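Long-range contact in ebony (Drosophila melanogaster, PDB 6DYM), which probably activates beta-alanine and, through this C-terminal condensation domain, joins it to biogenic amines such as dopamine and histamine in an amide bond: residues T75-D80 with H121-G126. Residues are numbered along the deposited sequence; the frame is centred on the assembly and turned at random.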
loop_
_atom_site.group_PDB
_atom_site.type_symbol
_atom_site.label_atom_id
_atom_site.label_comp_id
_atom_site.label_asym_id
_atom_site.label_seq_id
_atom_site.Cartn_x
_atom_site.Cartn_y
_atom_site.Cartn_z
ATOM N N THR A 75 -3.253 9.340 -2.725
ATOM C CA THR A 75 -4.317 8.356 -2.845
ATOM C C THR A 75 -4.046 7.180 -1.914
ATOM O O THR A 75 -2.894 6.812 -1.666
ATOM C CB THR A 75 -4.488 7.872 -4.297
ATOM O OG1 THR A 75 -5.691 7.101 -4.398
ATOM C CG2 THR A 75 -3.302 7.012 -4.746
ATOM N N ALA A 76 -5.131 6.608 -1.399
ATOM C CA ALA A 76 -5.082 5.440 -0.524
ATOM C C ALA A 76 -6.003 4.380 -1.111
ATOM O O ALA A 76 -7.222 4.578 -1.168
ATOM C CB ALA A 76 -5.498 5.798 0.901
ATOM N N LEU A 77 -5.425 3.266 -1.550
ATOM C CA LEU A 77 -6.173 2.171 -2.160
ATOM C C LEU A 77 -6.317 1.044 -1.143
ATOM O O LEU A 77 -5.315 0.555 -0.611
ATOM C CB LEU A 77 -5.469 1.677 -3.425
ATOM C CG LEU A 77 -5.058 2.778 -4.407
ATOM C CD1 LEU A 77 -4.504 2.180 -5.691
ATOM C CD2 LEU A 77 -6.237 3.698 -4.705
ATOM N N ASN A 78 -7.558 0.645 -0.871
ATOM C CA ASN A 78 -7.865 -0.321 0.170
ATOM C C ASN A 78 -8.812 -1.382 -0.361
ATOM O O ASN A 78 -9.650 -1.113 -1.225
ATOM C CB ASN A 78 -8.501 0.352 1.382
ATOM C CG ASN A 78 -7.685 1.508 1.883
ATOM O OD1 ASN A 78 -6.515 1.342 2.209
ATOM N ND2 ASN A 78 -8.285 2.696 1.932
ATOM N N PHE A 79 -8.673 -2.587 0.191
ATOM C CA PHE A 79 -9.579 -3.699 -0.052
ATOM C C PHE A 79 -9.899 -4.378 1.271
ATOM O O PHE A 79 -9.133 -4.300 2.236
ATOM C CB PHE A 79 -8.976 -4.751 -0.989
ATOM C CG PHE A 79 -9.108 -4.435 -2.446
ATOM C CD1 PHE A 79 -10.355 -4.334 -3.038
ATOM C CD2 PHE A 79 -7.981 -4.285 -3.234
ATOM C CE1 PHE A 79 -10.472 -4.062 -4.381
ATOM C CE2 PHE A 79 -8.092 -4.012 -4.580
ATOM C CZ PHE A 79 -9.338 -3.904 -5.153
ATOM N N ASP A 80 -11.044 -5.042 1.308
ATOM C CA ASP A 80 -11.265 -6.077 2.305
ATOM C C ASP A 80 -10.231 -7.174 2.090
ATOM O O ASP A 80 -10.169 -7.770 1.010
ATOM C CB ASP A 80 -12.687 -6.625 2.177
ATOM C CG ASP A 80 -13.046 -7.624 3.273
ATOM O OD1 ASP A 80 -12.146 -8.295 3.821
ATOM O OD2 ASP A 80 -14.247 -7.744 3.585
ATOM N N HIS A 121 -7.550 -3.909 4.351
ATOM C CA HIS A 121 -6.182 -4.038 3.860
ATOM C C HIS A 121 -5.792 -2.737 3.173
ATOM O O HIS A 121 -6.318 -2.410 2.106
ATOM C CB HIS A 121 -6.051 -5.220 2.902
ATOM C CG HIS A 121 -4.647 -5.467 2.442
ATOM N ND1 HIS A 121 -4.352 -6.133 1.270
ATOM C CD2 HIS A 121 -3.456 -5.131 2.993
ATOM C CE1 HIS A 121 -3.040 -6.200 1.123
ATOM N NE2 HIS A 121 -2.472 -5.601 2.154
ATOM N N SER A 122 -4.884 -1.990 3.796
ATOM C CA SER A 122 -4.285 -0.814 3.168
ATOM C C SER A 122 -3.173 -1.315 2.262
ATOM O O SER A 122 -2.079 -1.642 2.727
ATOM C CB SER A 122 -3.755 0.156 4.217
ATOM O OG SER A 122 -3.144 1.280 3.598
ATOM N N PHE A 123 -3.444 -1.408 0.964
ATOM C CA PHE A 123 -2.496 -2.097 0.105
ATOM C C PHE A 123 -1.664 -1.166 -0.766
ATOM O O PHE A 123 -0.557 -1.552 -1.152
ATOM C CB PHE A 123 -3.218 -3.163 -0.737
ATOM C CG PHE A 123 -3.859 -2.651 -1.993
ATOM C CD1 PHE A 123 -3.197 -2.733 -3.208
ATOM C CD2 PHE A 123 -5.146 -2.155 -1.973
ATOM C CE1 PHE A 123 -3.788 -2.283 -4.375
ATOM C CE2 PHE A 123 -5.749 -1.707 -3.140
ATOM C CZ PHE A 123 -5.064 -1.769 -4.341
ATOM N N MET A 124 -2.129 0.051 -1.048
ATOM C CA MET A 124 -1.292 1.054 -1.695
ATOM C C MET A 124 -1.588 2.428 -1.116
ATOM O O MET A 124 -2.745 2.768 -0.846
ATOM C CB MET A 124 -1.485 1.090 -3.222
ATOM C CG MET A 124 -1.076 -0.187 -3.937
ATOM S SD MET A 124 -0.799 0.008 -5.709
ATOM C CE MET A 124 -0.457 -1.684 -6.187
ATOM N N MET A 125 -0.525 3.203 -0.916
ATOM C CA MET A 125 -0.607 4.606 -0.532
ATOM C C MET A 125 0.463 5.352 -1.311
ATOM O O MET A 125 1.603 4.885 -1.393
ATOM C CB MET A 125 -0.396 4.788 0.975
ATOM C CG MET A 125 -1.225 5.891 1.603
ATOM S SD MET A 125 -1.088 5.935 3.407
ATOM C CE MET A 125 -2.691 5.322 3.919
ATOM N N GLY A 126 0.105 6.486 -1.893
ATOM C CA GLY A 126 1.054 7.254 -2.682
ATOM C C GLY A 126 0.727 8.729 -2.643
ATOM O O GLY A 126 -0.419 9.124 -2.406
#
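A classic beta bulge sets two residues, Phe-123 and Met-124, against the single Leu-77. Leu-77 O accepts two backbone bonds, from Phe-123 N at 3.1 Å and from Met-124 N at 3.3 Å. Phe-123 is the extra residue, and its ring lies on the side of Leu-77 and Phe-79. Its CG sits between the backbone N and the carbonyl carbon (chi1 84°). The ring comes close to strand 75-80, with CE2 3.4 Å from Leu-77 CB. The same CE2 lies 3.4 Å from Phe-79 CD2. The planes of the two rings differ by 22°, but the rings are displaced and scarcely overlap. Leu-55 of helix 41-58 touches Leu-77, Phe-79 and Phe-123. The strands are antiparallel neighbours in the centre of a seven-stranded sheet with order 1-2-3-4-5-7-6, as in GNAT acetyltransferases. A bulge in the fourth strand is a hallmark of that fold; in relatives it lies at the cofactor thioester. On the opposite side of the sheet, Asn-78 OD1 approaches Ser-122 CA at 3.2 Å, while its ND2 bonds Leu-60 O. Further along that side, Met-125 bends at chi3 and brings CE to 4.1 Å from Ala-76 CB. Val-147 of helix 133-153 touches both residues.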